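Local coordinates for cephalosporin hydroxylase CMCI (Streptomyces clavuligerus, PDB 2BM8) that takes part in cephamycin biosynthesis as a cephalosporin hydroxylase, probably in installing the C-7 methoxy group, and belongs to a methyltransferase-like family, at the interface of chains A and B. Numbering follows the deposited sequence. Chains: chain A/B, Cephalosporin hydroxylase CMCI.

Contacts 1 and 2 show how two copies of one chain can exchange N-terminal arms. The centres of their C-alpha atoms are about 44 Å apart. The arm of either chain docks on equivalent elements of the other: in contact 1 residues 4-5 of chain A meet residues 170-174 of helix 165-175, and in contact 2 residues 7-12 of chain B meet residues 166-167 and 202-203. Residues 206-207 serve both, and residue 9, marginal in contact 1, is central in contact 2. The interface is two-fold symmetric. This reciprocal clasp suggests a stable pair, though the structure alone does not show that this pair is the functional unit.

Contact 1: the interface of chains A and B. Residues chain A 4-5, 9; chain B 170, 173-174, 206-207, 210.
A:Tyr4 reaches tip to tip toward B:Asp174, and its phenol OH donates a hydrogen bond to carboxylate oxygen OD1 of B:Asp174 at 2.8 Å. The OH lies close to the extension of the carboxylate's CG-OD1 bond, with the tyrosine ring and the carboxylate 38° apart. At the ring's edge, in its plane, lies CG of B:Lys170, 3.8 Å from A:Tyr4 CD1. The valines approach from one and the same side of the ring plane: B:Val173 CG1 sits 3.8 Å from A:Tyr4 CZ, below the phenol end, while B:Val210 CG1 packs at the rim, 3.4 Å from A:Tyr4 CE2. The patch thus illustrates a tyrosine plug, a polar tip on a ring flanked mainly by aliphatic groups.

At its root, A:Tyr4 CB stands over the middle of the B:Phe207 ring, 3.9 Å from the centroid, in a CH-pi contact, and 3.3 Å from the carbonyl O of B:Ala206. With CG between the backbone N and the carbonyl carbon (chi1 64°), the phenol swings off that ring at about a right angle and toward helix 165-175. B:Asp174 lies near the C-terminal end of this helix, whose dipole may raise the affinity of its carboxylate for a proton. Further out, B:Lys170 bends on past A:Tyr4, its CE 4.0 Å from A:Ser5 CA. On the same side of the B:Phe207 ring as A:Tyr4 CB, but out past the rim, A:Phe9 comes up obliquely, its CZ 4.2 Å from B:Phe207 CE1.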
ATOM      1  N   TYR A   4     -19.441  33.367  17.028  1.00 41.39           N
ATOM      2  CA  TYR A   4     -20.333  32.359  16.449  1.00 41.08           C
ATOM      3  C   TYR A   4     -21.759  32.932  16.343  1.00 40.90           C
ATOM      4  O   TYR A   4     -22.485  32.617  15.399  1.00 40.90           O
ATOM      5  CB  TYR A   4     -20.311  31.021  17.233  1.00 40.95           C
ATOM      6  CG  TYR A   4     -20.808  31.078  18.672  1.00 40.77           C
ATOM      7  CD1 TYR A   4     -22.137  30.795  18.986  1.00 40.43           C
ATOM      8  CD2 TYR A   4     -19.945  31.398  19.721  1.00 40.49           C
ATOM      9  CE1 TYR A   4     -22.597  30.846  20.304  1.00 40.24           C
ATOM     10  CE2 TYR A   4     -20.397  31.453  21.043  1.00 40.02           C
ATOM     11  CZ  TYR A   4     -21.721  31.177  21.326  1.00 39.93           C
ATOM     12  OH  TYR A   4     -22.166  31.233  22.628  1.00 39.40           O
ATOM     13  N   SER A   5     -22.142  33.794  17.290  1.00 40.69           N
ATOM     14  CA  SER A   5     -23.500  34.367  17.329  1.00 40.50           C
ATOM     15  C   SER A   5     -23.694  35.574  16.395  1.00 40.24           C
ATOM     16  O   SER A   5     -24.825  36.001  16.159  1.00 40.16           O
ATOM     17  CB  SER A   5     -23.899  34.732  18.767  1.00 40.45           C
ATOM     18  OG  SER A   5     -22.948  35.590  19.367  1.00 40.46           O
ATOM     19  N   PHE A   9     -24.091  31.587   8.477  1.00 35.27           N
ATOM     20  CA  PHE A   9     -23.623  30.325   7.885  1.00 34.57           C
ATOM     21  C   PHE A   9     -24.368  29.950   6.592  1.00 34.23           C
ATOM     22  O   PHE A   9     -25.565  29.655   6.624  1.00 34.45           O
ATOM     23  CB  PHE A   9     -23.770  29.179   8.896  1.00 34.25           C
ATOM     24  CG  PHE A   9     -23.185  29.472  10.252  1.00 33.10           C
ATOM     25  CD1 PHE A   9     -24.004  29.828  11.316  1.00 31.87           C
ATOM     26  CD2 PHE A   9     -21.820  29.372  10.468  1.00 31.73           C
ATOM     27  CE1 PHE A   9     -23.469  30.085  12.561  1.00 30.98           C
ATOM     28  CE2 PHE A   9     -21.277  29.631  11.716  1.00 30.92           C
ATOM     29  CZ  PHE A   9     -22.100  29.985  12.762  1.00 30.96           C
TER
ATOM     30  N   LYS B 170     -24.837  26.400  17.239  1.00 26.36           N
ATOM     31  CA  LYS B 170     -25.010  27.678  17.925  1.00 26.21           C
ATOM     32  C   LYS B 170     -26.178  27.602  18.901  1.00 26.13           C
ATOM     33  O   LYS B 170     -26.112  28.158  19.998  1.00 26.06           O
ATOM     34  CB  LYS B 170     -25.238  28.775  16.868  1.00 26.34           C
ATOM     35  CG  LYS B 170     -25.572  30.180  17.369  1.00 26.29           C
ATOM     36  CD  LYS B 170     -26.560  30.853  16.416  1.00 26.62           C
ATOM     37  CE  LYS B 170     -26.847  32.301  16.797  1.00 26.47           C
ATOM     38  NZ  LYS B 170     -28.206  32.440  17.366  1.00 26.01           N
ATOM     39  N   VAL B 173     -24.900  25.236  21.855  1.00 28.05           N
ATOM     40  CA  VAL B 173     -24.028  25.979  22.755  1.00 28.42           C
ATOM     41  C   VAL B 173     -24.807  26.977  23.626  1.00 28.85           C
ATOM     42  O   VAL B 173     -24.567  27.073  24.826  1.00 28.77           O
ATOM     43  CB  VAL B 173     -22.924  26.708  21.957  1.00 28.53           C
ATOM     44  CG1 VAL B 173     -22.221  27.757  22.813  1.00 28.65           C
ATOM     45  CG2 VAL B 173     -21.910  25.695  21.404  1.00 28.36           C
ATOM     46  N   ASP B 174     -25.756  27.693  23.031  1.00 29.47           N
ATOM     47  CA  ASP B 174     -26.446  28.769  23.742  1.00 30.16           C
ATOM     48  C   ASP B 174     -27.518  28.248  24.701  1.00 30.46           C
ATOM     49  O   ASP B 174     -27.664  28.774  25.803  1.00 31.08           O
ATOM     50  CB  ASP B 174     -27.082  29.772  22.759  1.00 30.31           C
ATOM     51  CG  ASP B 174     -26.061  30.712  22.121  1.00 30.85           C
ATOM     52  OD1 ASP B 174     -24.971  30.920  22.709  1.00 30.26           O
ATOM     53  OD2 ASP B 174     -26.270  31.290  21.028  1.00 31.95           O
ATOM     54  N   ALA B 206     -14.924  29.906  14.787  1.00 21.13           N
ATOM     55  CA  ALA B 206     -15.839  30.847  15.437  1.00 21.17           C
ATOM     56  C   ALA B 206     -16.409  30.294  16.750  1.00 21.11           C
ATOM     57  O   ALA B 206     -16.993  31.040  17.544  1.00 21.06           O
ATOM     58  CB  ALA B 206     -16.978  31.223  14.487  1.00 21.26           C
ATOM     59  N   PHE B 207     -16.255  28.987  16.958  1.00 21.08           N
ATOM     60  CA  PHE B 207     -16.644  28.336  18.208  1.00 20.94           C
ATOM     61  C   PHE B 207     -15.425  28.120  19.104  1.00 21.06           C
ATOM     62  O   PHE B 207     -15.502  27.380  20.074  1.00 20.69           O
ATOM     63  CB  PHE B 207     -17.310  26.989  17.923  1.00 20.84           C
ATOM     64  CG  PHE B 207     -18.668  27.103  17.311  1.00 20.51           C
ATOM     65  CD1 PHE B 207     -18.808  27.346  15.951  1.00 20.49           C
ATOM     66  CD2 PHE B 207     -19.807  26.952  18.084  1.00 21.62           C
ATOM     67  CE1 PHE B 207     -20.055  27.450  15.361  1.00 20.17           C
ATOM     68  CE2 PHE B 207     -21.076  27.050  17.506  1.00 21.97           C
ATOM     69  CZ  PHE B 207     -21.196  27.299  16.133  1.00 21.67           C
ATOM     70  N   VAL B 210     -15.990  28.338  22.909  1.00 22.18           N
ATOM     71  CA  VAL B 210     -17.093  27.559  23.484  1.00 21.90           C
ATOM     72  C   VAL B 210     -16.939  26.040  23.323  1.00 21.88           C
ATOM     73  O   VAL B 210     -17.298  25.278  24.217  1.00 22.00           O
ATOM     74  CB  VAL B 210     -18.449  28.011  22.886  1.00 21.87           C
ATOM     75  CG1 VAL B 210     -18.754  29.436  23.302  1.00 21.64           C
ATOM     76  CG2 VAL B 210     -18.471  27.892  21.343  1.00 21.52           C
TER

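Contact 2: the interface of chains A and B. Residues chain A 166-167, 202-203, 206-207; chain B 7-10, 12.
B:Phe9 slots its ring between two aliphatic groups: CB of A:Phe166 lies over one face, 3.5 Å from B:Phe9 CG, and CG of B:Gln7, from its own arm, lies over the opposite face, toward the rim. In the plane of the ring, at its edge, stand A:Tyr203 CG and the amide oxygen of A:Asn167, OD1, which is 3.4 Å from B:Phe9 CD1 and faces the slightly electropositive C-H edge. The ring of A:Tyr203 is turned 86° to that of B:Phe9 and takes its edge on one face, with A:Tyr203 CG 3.6 Å from B:Phe9 CD2. At the far tip of the phenylalanine, CZ of B:Phe9 meets CE1 of A:Phe207 at 3.9 Å.

On the other side of the A:Tyr203 ring from B:Phe9, B:Leu12 CD1 comes in at the rim, 3.4 Å from A:Tyr203 CE1, while CD2 turns to A:Phe166. Within chain A, A:Tyr203 CB rests over the rim of one A:Phe166 face, which may hold the two rings in register. With its CG anti to the carbonyl carbon (chi1 -71°), A:Tyr203 carries its phenol across the arm. There the backbone N of B:Gln10, an engineered residue, donates to A:Tyr203 OH at 3.1 Å, with 154° at the hydrogen. A close approach of A:Glu202 OE2 to B:Gln7 OE1 is doubtful as modelled, since both would accept; a flipped amide could resolve it. As an example of aromatic docking, the pocket fixes the N-terminal arm of one chain on its partner and so appears to secure the pair.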
ATOM      1  N   PHE A 166     -32.805   7.131 -14.373  1.00 22.92           N
ATOM      2  CA  PHE A 166     -33.288   5.926 -15.030  1.00 23.38           C
ATOM      3  C   PHE A 166     -34.478   6.189 -15.946  1.00 23.52           C
ATOM      4  O   PHE A 166     -34.642   5.487 -16.941  1.00 23.79           O
ATOM      5  CB  PHE A 166     -33.598   4.842 -14.000  1.00 23.46           C
ATOM      6  CG  PHE A 166     -32.370   4.197 -13.436  1.00 24.56           C
ATOM      7  CD1 PHE A 166     -31.946   4.483 -12.146  1.00 25.11           C
ATOM      8  CD2 PHE A 166     -31.619   3.315 -14.215  1.00 25.89           C
ATOM      9  CE1 PHE A 166     -30.801   3.893 -11.634  1.00 25.64           C
ATOM     10  CE2 PHE A 166     -30.458   2.721 -13.712  1.00 25.78           C
ATOM     11  CZ  PHE A 166     -30.049   3.010 -12.423  1.00 26.02           C
ATOM     12  N   ASN A 167     -35.299   7.188 -15.623  1.00 23.67           N
ATOM     13  CA  ASN A 167     -36.380   7.606 -16.526  1.00 23.81           C
ATOM     14  C   ASN A 167     -35.836   8.364 -17.737  1.00 23.97           C
ATOM     15  O   ASN A 167     -36.359   8.223 -18.841  1.00 23.63           O
ATOM     16  CB  ASN A 167     -37.424   8.476 -15.808  1.00 23.86           C
ATOM     17  CG  ASN A 167     -38.355   7.669 -14.910  1.00 23.72           C
ATOM     18  OD1 ASN A 167     -38.726   6.543 -15.224  1.00 23.39           O
ATOM     19  ND2 ASN A 167     -38.748   8.260 -13.793  1.00 23.86           N
ATOM     20  N   GLU A 202     -31.079  -4.703 -10.906  1.00 23.34           N
ATOM     21  CA  GLU A 202     -32.374  -4.903 -11.550  1.00 23.46           C
ATOM     22  C   GLU A 202     -32.618  -3.805 -12.580  1.00 23.07           C
ATOM     23  O   GLU A 202     -32.951  -4.101 -13.724  1.00 23.08           O
ATOM     24  CB  GLU A 202     -33.507  -4.899 -10.508  1.00 23.59           C
ATOM     25  CG  GLU A 202     -34.867  -5.290 -11.061  1.00 24.76           C
ATOM     26  CD  GLU A 202     -36.009  -5.083 -10.074  1.00 26.96           C
ATOM     27  OE1 GLU A 202     -35.759  -4.968  -8.847  1.00 28.35           O
ATOM     28  OE2 GLU A 202     -37.172  -5.044 -10.535  1.00 28.22           O
ATOM     29  N   TYR A 203     -32.415  -2.552 -12.168  1.00 22.70           N
ATOM     30  CA  TYR A 203     -32.722  -1.380 -12.990  1.00 22.52           C
ATOM     31  C   TYR A 203     -31.832  -1.305 -14.225  1.00 22.27           C
ATOM     32  O   TYR A 203     -32.323  -1.060 -15.318  1.00 22.47           O
ATOM     33  CB  TYR A 203     -32.584  -0.079 -12.174  1.00 22.61           C
ATOM     34  CG  TYR A 203     -33.649   0.164 -11.103  1.00 22.70           C
ATOM     35  CD1 TYR A 203     -33.650   1.343 -10.363  1.00 22.56           C
ATOM     36  CD2 TYR A 203     -34.645  -0.782 -10.820  1.00 22.75           C
ATOM     37  CE1 TYR A 203     -34.610   1.581  -9.383  1.00 22.65           C
ATOM     38  CE2 TYR A 203     -35.603  -0.550  -9.837  1.00 22.60           C
ATOM     39  CZ  TYR A 203     -35.577   0.630  -9.125  1.00 23.16           C
ATOM     40  OH  TYR A 203     -36.520   0.859  -8.150  1.00 24.00           O
ATOM     41  N   ALA A 206     -32.609  -3.984 -16.738  1.00 21.19           N
ATOM     42  CA  ALA A 206     -33.755  -3.729 -17.597  1.00 21.16           C
ATOM     43  C   ALA A 206     -33.358  -3.187 -18.970  1.00 21.09           C
ATOM     44  O   ALA A 206     -34.124  -3.304 -19.925  1.00 21.45           O
ATOM     45  CB  ALA A 206     -34.708  -2.765 -16.915  1.00 21.33           C
ATOM     46  N   PHE A 207     -32.175  -2.585 -19.066  1.00 20.79           N
ATOM     47  CA  PHE A 207     -31.684  -2.042 -20.338  1.00 20.44           C
ATOM     48  C   PHE A 207     -30.792  -3.027 -21.122  1.00 20.20           C
ATOM     49  O   PHE A 207     -30.125  -2.617 -22.058  1.00 20.16           O
ATOM     50  CB  PHE A 207     -30.932  -0.713 -20.104  1.00 20.07           C
ATOM     51  CG  PHE A 207     -31.785   0.381 -19.512  1.00 19.54           C
ATOM     52  CD1 PHE A 207     -32.065   0.402 -18.148  1.00 19.31           C
ATOM     53  CD2 PHE A 207     -32.308   1.389 -20.316  1.00 19.08           C
ATOM     54  CE1 PHE A 207     -32.843   1.410 -17.590  1.00 18.37           C
ATOM     55  CE2 PHE A 207     -33.089   2.398 -19.773  1.00 18.89           C
ATOM     56  CZ  PHE A 207     -33.359   2.407 -18.403  1.00 19.18           C
TER
ATOM     57  N   GLN B   7     -41.303  -0.274 -16.340  1.00 41.04           N
ATOM     58  CA  GLN B   7     -40.740  -0.425 -14.989  1.00 40.83           C
ATOM     59  C   GLN B   7     -40.686   0.916 -14.258  1.00 40.59           C
ATOM     60  O   GLN B   7     -40.238   1.922 -14.811  1.00 40.31           O
ATOM     61  CB  GLN B   7     -39.343  -1.046 -15.043  1.00 40.84           C
ATOM     62  CG  GLN B   7     -38.592  -1.047 -13.702  1.00 41.19           C
ATOM     63  CD  GLN B   7     -37.986  -2.402 -13.321  1.00 41.72           C
ATOM     64  OE1 GLN B   7     -37.801  -2.680 -12.135  1.00 41.83           O
ATOM     65  NE2 GLN B   7     -37.669  -3.231 -14.316  1.00 41.56           N
ATOM     66  N   ASN B   8     -41.136   0.900 -13.004  1.00 40.52           N
ATOM     67  CA  ASN B   8     -41.215   2.092 -12.160  1.00 40.40           C
ATOM     68  C   ASN B   8     -39.904   2.237 -11.385  1.00 39.99           C
ATOM     69  O   ASN B   8     -39.576   1.384 -10.553  1.00 40.13           O
ATOM     70  CB  ASN B   8     -42.401   1.987 -11.183  1.00 40.56           C
ATOM     71  CG  ASN B   8     -43.742   1.726 -11.890  1.00 41.14           C
ATOM     72  OD1 ASN B   8     -44.518   2.649 -12.142  1.00 42.50           O
ATOM     73  ND2 ASN B   8     -44.018   0.461 -12.193  1.00 41.25           N
ATOM     74  N   PHE B   9     -39.158   3.304 -11.662  1.00 39.32           N
ATOM     75  CA  PHE B   9     -37.820   3.486 -11.086  1.00 38.78           C
ATOM     76  C   PHE B   9     -37.824   4.370  -9.836  1.00 38.59           C
ATOM     77  O   PHE B   9     -38.044   5.577  -9.931  1.00 38.80           O
ATOM     78  CB  PHE B   9     -36.889   4.103 -12.129  1.00 38.42           C
ATOM     79  CG  PHE B   9     -36.657   3.230 -13.328  1.00 37.52           C
ATOM     80  CD1 PHE B   9     -37.237   3.534 -14.554  1.00 36.24           C
ATOM     81  CD2 PHE B   9     -35.838   2.113 -13.239  1.00 36.42           C
ATOM     82  CE1 PHE B   9     -37.010   2.731 -15.669  1.00 36.16           C
ATOM     83  CE2 PHE B   9     -35.604   1.306 -14.351  1.00 36.29           C
ATOM     84  CZ  PHE B   9     -36.193   1.615 -15.570  1.00 35.74           C
ATOM     85  N   GLN B  10     -37.576   3.774  -8.668  1.00 38.30           N
ATOM     86  CA  GLN B  10     -37.387   4.540  -7.424  1.00 38.04           C
ATOM     87  C   GLN B  10     -36.179   5.470  -7.586  1.00 37.88           C
ATOM     88  O   GLN B  10     -35.281   5.191  -8.392  1.00 37.86           O
ATOM     89  CB  GLN B  10     -37.179   3.604  -6.215  1.00 37.97           C
ATOM     90  CG  GLN B  10     -38.394   2.740  -5.832  1.00 37.70           C
ATOM     91  CD  GLN B  10     -38.082   1.696  -4.742  1.00 38.50           C
ATOM     92  OE1 GLN B  10     -37.785   2.048  -3.594  1.00 38.78           O
ATOM     93  NE2 GLN B  10     -38.160   0.417  -5.102  1.00 38.05           N
ATOM     94  N   LEU B  12     -32.847   6.382  -6.592  1.00 36.63           N
ATOM     95  CA  LEU B  12     -31.804   5.667  -5.866  1.00 36.00           C
ATOM     96  C   LEU B  12     -30.971   6.548  -4.922  1.00 35.51           C
ATOM     97  O   LEU B  12     -30.255   6.027  -4.075  1.00 35.31           O
ATOM     98  CB  LEU B  12     -30.893   4.929  -6.856  1.00 36.07           C
ATOM     99  CG  LEU B  12     -31.089   3.409  -6.943  1.00 36.11           C
ATOM    100  CD1 LEU B  12     -32.534   3.029  -7.178  1.00 35.53           C
ATOM    101  CD2 LEU B  12     -30.193   2.804  -8.034  1.00 36.26           C
TER